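Local structure of CCMAN5 (Cellulosimicrobium cellulans, 2XSG) at the calcium ion site. The protein acts as a calcium-dependent family 92 glycosidase that hydrolyses mannose-alpha-1-phospho-6-mannose caps on yeast-produced glycoproteins, exposing mannose-6-phosphate. Numbering follows the deposited sequence.

The calcium ion site. Residues 355, 536, 587-589, 625, 660, 662. With CA (calcium ion), chain B.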
ATOM      1  N   ASP A 355       3.749   5.540   6.169  1.00  4.30           N
ATOM      2  CA  ASP A 355       3.760   4.074   6.268  1.00  4.99           C
ATOM      3  C   ASP A 355       4.548   3.388   5.174  1.00  5.09           C
ATOM      4  O   ASP A 355       5.194   2.368   5.418  1.00  5.66           O
ATOM      5  CB  ASP A 355       2.329   3.482   6.221  1.00  4.84           C
ATOM      6  CG  ASP A 355       1.397   4.112   7.213  1.00  4.74           C
ATOM      7  OD1 ASP A 355       0.396   4.748   6.792  1.00  4.51           O
ATOM      8  OD2 ASP A 355       1.652   3.962   8.417  1.00  7.20           O
ATOM      9  N   GLN A 536       3.027   4.065  17.376  1.00  6.92           N
ATOM     10  CA  GLN A 536       2.916   2.694  16.884  1.00  6.34           C
ATOM     11  C   GLN A 536       4.218   1.886  16.983  1.00  5.89           C
ATOM     12  O   GLN A 536       4.501   1.041  16.124  1.00  4.90           O
ATOM     13  CB  GLN A 536       2.438   2.687  15.440  1.00  6.96           C
ATOM     14  CG  GLN A 536       0.942   2.835  15.209  1.00  9.03           C
ATOM     15  CD  GLN A 536       0.631   2.613  13.723  1.00 12.29           C
ATOM     16  OE1 GLN A 536       0.778   3.531  12.912  1.00 11.42           O
ATOM     17  NE2 GLN A 536       0.226   1.375  13.357  1.00 11.88           N
ATOM     18  N   ALA A 587       4.398  -6.644  12.608  1.00  5.05           N
ATOM     19  CA  ALA A 587       3.023  -6.234  12.323  1.00  5.72           C
ATOM     20  C   ALA A 587       2.928  -4.802  11.813  1.00  5.99           C
ATOM     21  O   ALA A 587       1.882  -4.393  11.299  1.00  5.95           O
ATOM     22  CB  ALA A 587       2.142  -6.423  13.572  1.00  5.23           C
ATOM     23  N   ASN A 588       4.019  -4.053  11.959  1.00  6.68           N
ATOM     24  CA  ASN A 588       4.098  -2.655  11.531  1.00  7.03           C
ATOM     25  C   ASN A 588       5.395  -2.359  10.776  1.00  7.46           C
ATOM     26  O   ASN A 588       6.351  -3.160  10.807  1.00  7.75           O
ATOM     27  CB  ASN A 588       4.005  -1.735  12.746  1.00  7.13           C
ATOM     28  CG  ASN A 588       3.407  -0.400  12.418  1.00  8.47           C
ATOM     29  OD1 ASN A 588       2.633  -0.270  11.471  1.00  9.81           O
ATOM     30  ND2 ASN A 588       3.763   0.614  13.196  1.00 10.53           N
ATOM     31  N   GLU A 589       5.434  -1.203  10.115  1.00  6.90           N
ATOM     32  CA  GLU A 589       6.546  -0.827   9.235  1.00  7.17           C
ATOM     33  C   GLU A 589       7.718  -0.122   9.930  1.00  7.15           C
ATOM     34  O   GLU A 589       8.746   0.124   9.292  1.00  6.83           O
ATOM     35  CB  GLU A 589       6.056   0.090   8.099  1.00  7.27           C
ATOM     36  CG  GLU A 589       5.105  -0.560   7.097  1.00  6.92           C
ATOM     37  CD  GLU A 589       3.658  -0.439   7.510  1.00  6.15           C
ATOM     38  OE1 GLU A 589       3.397   0.031   8.621  1.00  5.02           O
ATOM     39  OE2 GLU A 589       2.776  -0.810   6.718  1.00  6.06           O
ATOM     40  N   ALA A 625       0.005  -4.009  15.905  1.00  5.86           N
ATOM     41  CA  ALA A 625       0.285  -2.708  15.304  1.00  6.35           C
ATOM     42  C   ALA A 625      -0.414  -1.558  16.010  1.00  6.29           C
ATOM     43  O   ALA A 625      -0.234  -0.406  15.639  1.00  7.37           O
ATOM     44  CB  ALA A 625      -0.048  -2.715  13.817  1.00  5.41           C
ATOM     45  N   ASP A 660      -2.049  -4.008   8.952  1.00  3.67           N
ATOM     46  CA  ASP A 660      -2.606  -3.464   7.715  1.00  3.95           C
ATOM     47  C   ASP A 660      -1.529  -3.515   6.650  1.00  3.66           C
ATOM     48  O   ASP A 660      -0.359  -3.342   6.961  1.00  3.81           O
ATOM     49  CB  ASP A 660      -3.059  -2.020   7.933  1.00  3.86           C
ATOM     50  CG  ASP A 660      -4.228  -1.917   8.889  1.00  6.34           C
ATOM     51  OD1 ASP A 660      -5.011  -2.891   8.965  1.00  7.36           O
ATOM     52  OD2 ASP A 660      -4.355  -0.879   9.584  1.00  9.02           O
ATOM     53  N   ASP A 662      -1.165  -1.398   4.299  1.00  2.78           N
ATOM     54  CA  ASP A 662      -0.805   0.015   4.052  1.00  2.87           C
ATOM     55  C   ASP A 662      -0.389   0.279   2.601  1.00  2.74           C
ATOM     56  O   ASP A 662       0.806   0.383   2.282  1.00  2.00           O
ATOM     57  CB  ASP A 662       0.283   0.504   5.022  1.00  3.34           C
ATOM     58  CG  ASP A 662      -0.144   0.401   6.491  1.00  4.71           C
ATOM     59  OD1 ASP A 662      -1.220   0.916   6.863  1.00  5.67           O
ATOM     60  OD2 ASP A 662       0.622  -0.182   7.283  1.00  3.78           O
TER
HETATM   61 CA    CA B1772       1.016  -0.076   9.752  1.00 30.05          CA
HETATM   62  O   HOH W   1       0.831  -2.504   9.485  1.00  7.52           O
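Asn588 places CG anti to its backbone N (chi1 -151°), which sends the amide oxygen inward to the calcium ion. Glu589 starts with CG anti to its carbonyl carbon and then bends at chi2 (89°), so its carboxylate folds back to the same ion. Asp662 also holds CG anti to the carbonyl carbon and points its carboxylate in from across the site. Asp660 and Asp662 are candidates for the catalytic base. This is the calcium site of a family 92 mannosidase catalytic domain. In this family the metal lies at the active centre, where it is thought to hold the hydroxyls of the substrate mannose.

Asn588 OD1 binds the ion at 2.4 Å. Asp662 OD2 follows at 2.5 Å. The angle between these two ligands at the metal is 145°, so they approach from roughly opposite sides. Glu589 OE1 binds between them at 2.6 Å. Each carboxylate uses one oxygen, and Glu589 OE2 and Asp662 OD1 are not bonded to the ion. Two carboxylates should offset the charge of the metal and may stay ionised because of it. The ion is poorly ordered and its shell is irregular, so further ligands may be unseen.

The rotation of the Asn588 amide is set from behind. Its ND2 donates to Gln536 O over 3.1 Å, on a carbonyl lone pair but tilted from the amide plane. This leaves OD1 facing the metal. Gln536 is second shell: its extended side chain runs past the site to the loop of Ala625. It likely fills the general-acid position, usually glutamate; a phosphate leaving group should need little acid help. Gln536 NE2 donates to Ala625 O at 2.9 Å, nearly straight and in the plane of the Gln536 amide.

Water 1 completes the observed shell, its oxygen 2.4 Å from the calcium ion. Two main-chain carbonyls hold it from the far side and link the two loops through the water. Its oxygen is 2.9 Å from Asp660 O and 2.8 Å from Ala587 O.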